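Local coordinates for ATP-dependent Clp endopeptidase (PDB 3FES), which is the N-terminal domain of the ClpC chaperone, a helical module that probably takes up adaptors and substrates for ATP-dependent proteolysis, as in relatives, at residues A[38-43]-A[105-110]. Numbering follows the deposited sequence. Where two conformers were deposited one is given.
Sequences LGLLRE and IGTEHI
Leu40 of helix 33-43 faces Thr107 in the first turn of helix 107-117, and their CA atoms, 6.7 Å apart, are the closest pair of CA atoms between the two segments. Leu40 does most of the touching, dividing its two methyls between two partners one turn apart on the opposing helix. Its CD2 rests 3.8 Å from Thr107 CB, as the leucine and threonine run antiparallel alongside one another. The other methyl, CD1, meets Ile110 CG2 at 4.0 Å. With CG1 of Ile110 beside the backbone N (chi1 -58°), CG2 is left anti to that nitrogen, where it meets the leucine methyl.

Glu43, one turn after Leu40, adds a more polar border. Its CG is anti to the backbone N (chi1 -177°) and the chain then bends at chi2 (-82°), bringing OE1 to 3.9 Å from Thr107 CG2. The glutamate chain lies roughly perpendicular to the threonine's, with the carboxylate meeting a methyl rather than the hydroxyl. The same OE1 accepts a hydrogen bond from Gly46 N, and Thr107 OG1 is hydrogen-bonded to Ala48 N. Both polar groups are thus buried yet tied to the link between helices 33-43 and 47-55 and to the start of the latter, leaving a largely apolar interface. At the helix start Gly106 occupies the N-cap position, and the side chain of Thr107 lies about 4 Å from a bound magnesium ion.

The contact joins helices 33-43 and 107-117 close to the centre of the predominantly helical fold. Helix 10-25 packs against it through Ala15, which touches both Leu40 and Glu43, whereas Ser93 of helix 84-99 meets Ile110.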
ATOM      1  N   LEU A  38      -1.967   1.400   4.047  1.00 23.71           N
ATOM      2  CA  LEU A  38      -1.864   2.364   5.134  1.00 23.73           C
ATOM      3  C   LEU A  38      -0.448   2.938   5.183  1.00 23.42           C
ATOM      4  O   LEU A  38      -0.261   4.143   5.410  1.00 22.35           O
ATOM      5  CB  LEU A  38      -2.198   1.702   6.477  1.00 24.62           C
ATOM      6  CG  LEU A  38      -2.093   2.550   7.756  1.00 25.07           C
ATOM      7  CD1 LEU A  38      -2.878   3.880   7.661  1.00 27.16           C
ATOM      8  CD2 LEU A  38      -2.532   1.710   8.938  1.00 26.92           C
ATOM      9  N   GLY A  39       0.537   2.079   4.932  1.00 23.11           N
ATOM     10  CA  GLY A  39       1.936   2.552   4.861  1.00 22.76           C
ATOM     11  C   GLY A  39       2.147   3.615   3.768  1.00 23.17           C
ATOM     12  O   GLY A  39       2.888   4.604   3.973  1.00 22.63           O
ATOM     13  N   LEU A  40       1.553   3.386   2.594  1.00 22.22           N
ATOM     14  CA  LEU A  40       1.600   4.339   1.476  1.00 22.88           C
ATOM     15  C   LEU A  40       0.978   5.682   1.860  1.00 23.46           C
ATOM     16  O   LEU A  40       1.528   6.728   1.515  1.00 23.27           O
ATOM     17  CB  LEU A  40       0.929   3.783   0.202  1.00 23.15           C
ATOM     18  CG  LEU A  40       1.612   2.534  -0.445  1.00 23.63           C
ATOM     19  CD1 LEU A  40       0.613   1.868  -1.428  1.00 25.14           C
ATOM     20  CD2 LEU A  40       2.939   2.989  -1.132  1.00 21.50           C
ATOM     21  N   LEU A  41      -0.161   5.638   2.554  1.00 24.61           N
ATOM     22  CA  LEU A  41      -0.817   6.877   3.003  1.00 25.99           C
ATOM     23  C   LEU A  41       0.043   7.613   4.024  1.00 25.56           C
ATOM     24  O   LEU A  41       0.286   8.831   3.903  1.00 25.94           O
ATOM     25  CB  LEU A  41      -2.217   6.594   3.566  1.00 25.72           C
ATOM     26  CG  LEU A  41      -3.032   7.884   3.845  1.00 27.78           C
ATOM     27  CD1 LEU A  41      -2.937   8.949   2.734  1.00 30.24           C
ATOM     28  CD2 LEU A  41      -4.465   7.534   4.040  1.00 30.03           C
ATOM     29  N   ARG A  42       0.513   6.876   5.015  0.60 25.76           N
ATOM     30  CA  ARG A  42       1.313   7.462   6.085  0.60 25.72           C
ATOM     31  C   ARG A  42       2.616   8.071   5.566  0.60 25.78           C
ATOM     32  O   ARG A  42       3.156   9.000   6.180  0.60 25.30           O
ATOM     33  CB  ARG A  42       1.595   6.410   7.159  0.60 26.03           C
ATOM     34  CG  ARG A  42       0.384   6.079   8.024  0.60 27.80           C
ATOM     35  CD  ARG A  42       0.737   5.052   9.099  0.60 26.08           C
ATOM     36  NE  ARG A  42       1.649   5.653  10.070  0.60 26.32           N
ATOM     37  CZ  ARG A  42       2.573   4.994  10.755  0.60 26.36           C
ATOM     38  NH1 ARG A  42       2.737   3.664  10.595  0.60 24.77           N
ATOM     39  NH2 ARG A  42       3.338   5.685  11.608  0.60 26.77           N
ATOM     40  N   GLU A  43       3.123   7.554   4.443  1.00 25.21           N
ATOM     41  CA  GLU A  43       4.387   8.049   3.891  1.00 26.30           C
ATOM     42  C   GLU A  43       4.270   9.524   3.456  1.00 26.83           C
ATOM     43  O   GLU A  43       5.265  10.249   3.470  1.00 27.31           O
ATOM     44  CB  GLU A  43       4.951   7.118   2.809  1.00 25.75           C
ATOM     45  CG  GLU A  43       6.318   7.564   2.236  1.00 25.18           C
ATOM     46  CD  GLU A  43       6.206   8.635   1.146  1.00 29.00           C
ATOM     47  OE1 GLU A  43       5.197   8.640   0.405  1.00 29.62           O
ATOM     48  OE2 GLU A  43       7.142   9.460   1.016  1.00 28.19           O
ATOM     49  N   ILE A 105      11.447   1.682  -8.426  1.00 23.70           N
ATOM     50  CA  ILE A 105      10.056   1.334  -8.070  1.00 22.54           C
ATOM     51  C   ILE A 105       9.571   2.298  -6.990  1.00 22.46           C
ATOM     52  O   ILE A 105      10.091   2.304  -5.846  1.00 22.92           O
ATOM     53  CB  ILE A 105       9.928  -0.125  -7.565  1.00 22.38           C
ATOM     54  CG1 ILE A 105      10.612  -1.102  -8.543  1.00 23.26           C
ATOM     55  CG2 ILE A 105       8.436  -0.476  -7.262  1.00 23.27           C
ATOM     56  CD1 ILE A 105      10.936  -2.515  -7.884  1.00 25.93           C
ATOM     57  N   GLY A 106       8.620   3.145  -7.367  1.00 22.60           N
ATOM     58  CA  GLY A 106       8.071   4.170  -6.476  1.00 22.08           C
ATOM     59  C   GLY A 106       6.776   3.793  -5.788  1.00 22.71           C
ATOM     60  O   GLY A 106       6.179   2.723  -6.054  1.00 23.53           O
ATOM     61  N   THR A 107       6.297   4.685  -4.929  1.00 23.36           N
ATOM     62  CA  THR A 107       5.003   4.471  -4.271  1.00 23.00           C
ATOM     63  C   THR A 107       3.874   4.230  -5.270  1.00 22.86           C
ATOM     64  O   THR A 107       2.995   3.403  -5.026  1.00 22.46           O
ATOM     65  CB  THR A 107       4.620   5.593  -3.278  1.00 22.84           C
ATOM     66  OG1 THR A 107       4.371   6.814  -3.969  1.00 22.10           O
ATOM     67  CG2 THR A 107       5.732   5.790  -2.245  1.00 23.83           C
ATOM     68  N   GLU A 108       3.976   4.871  -6.425  1.00 22.70           N
ATOM     69  CA  GLU A 108       2.932   4.750  -7.473  1.00 23.72           C
ATOM     70  C   GLU A 108       2.861   3.315  -8.026  1.00 24.11           C
ATOM     71  O   GLU A 108       1.764   2.780  -8.335  1.00 22.95           O
ATOM     72  CB  GLU A 108       3.145   5.811  -8.594  1.00 23.72           C
ATOM     73  CG  GLU A 108       4.450   5.684  -9.408  1.00 26.08           C
ATOM     74  CD  GLU A 108       5.615   6.412  -8.777  1.00 30.63           C
ATOM     75  OE1 GLU A 108       6.563   6.741  -9.539  1.00 30.50           O
ATOM     76  OE2 GLU A 108       5.581   6.696  -7.556  1.00 28.34           O
ATOM     77  N   HIS A 109       4.022   2.690  -8.160  1.00 22.64           N
ATOM     78  CA  HIS A 109       4.088   1.299  -8.642  1.00 23.42           C
ATOM     79  C   HIS A 109       3.504   0.305  -7.650  1.00 22.90           C
ATOM     80  O   HIS A 109       2.820  -0.626  -8.056  1.00 22.94           O
ATOM     81  CB  HIS A 109       5.495   0.892  -9.096  1.00 22.92           C
ATOM     82  CG  HIS A 109       6.119   1.861 -10.058  1.00 26.29           C
ATOM     83  ND1 HIS A 109       5.747   1.953 -11.390  1.00 28.72           N
ATOM     84  CD2 HIS A 109       7.035   2.834  -9.853  1.00 23.48           C
ATOM     85  CE1 HIS A 109       6.446   2.916 -11.970  1.00 24.78           C
ATOM     86  NE2 HIS A 109       7.248   3.451 -11.065  1.00 30.29           N
ATOM     87  N   ILE A 110       3.730   0.541  -6.362  1.00 23.27           N
ATOM     88  CA  ILE A 110       3.152  -0.306  -5.316  1.00 22.43           C
ATOM     89  C   ILE A 110       1.632  -0.148  -5.309  1.00 22.92           C
ATOM     90  O   ILE A 110       0.929  -1.125  -5.261  1.00 22.40           O
ATOM     91  CB  ILE A 110       3.770  -0.024  -3.951  1.00 22.38           C
ATOM     92  CG1 ILE A 110       5.295  -0.249  -4.051  1.00 21.98           C
ATOM     93  CG2 ILE A 110       3.114  -0.938  -2.841  1.00 20.33           C
ATOM     94  CD1 ILE A 110       6.069   0.083  -2.718  1.00 23.91           C
TER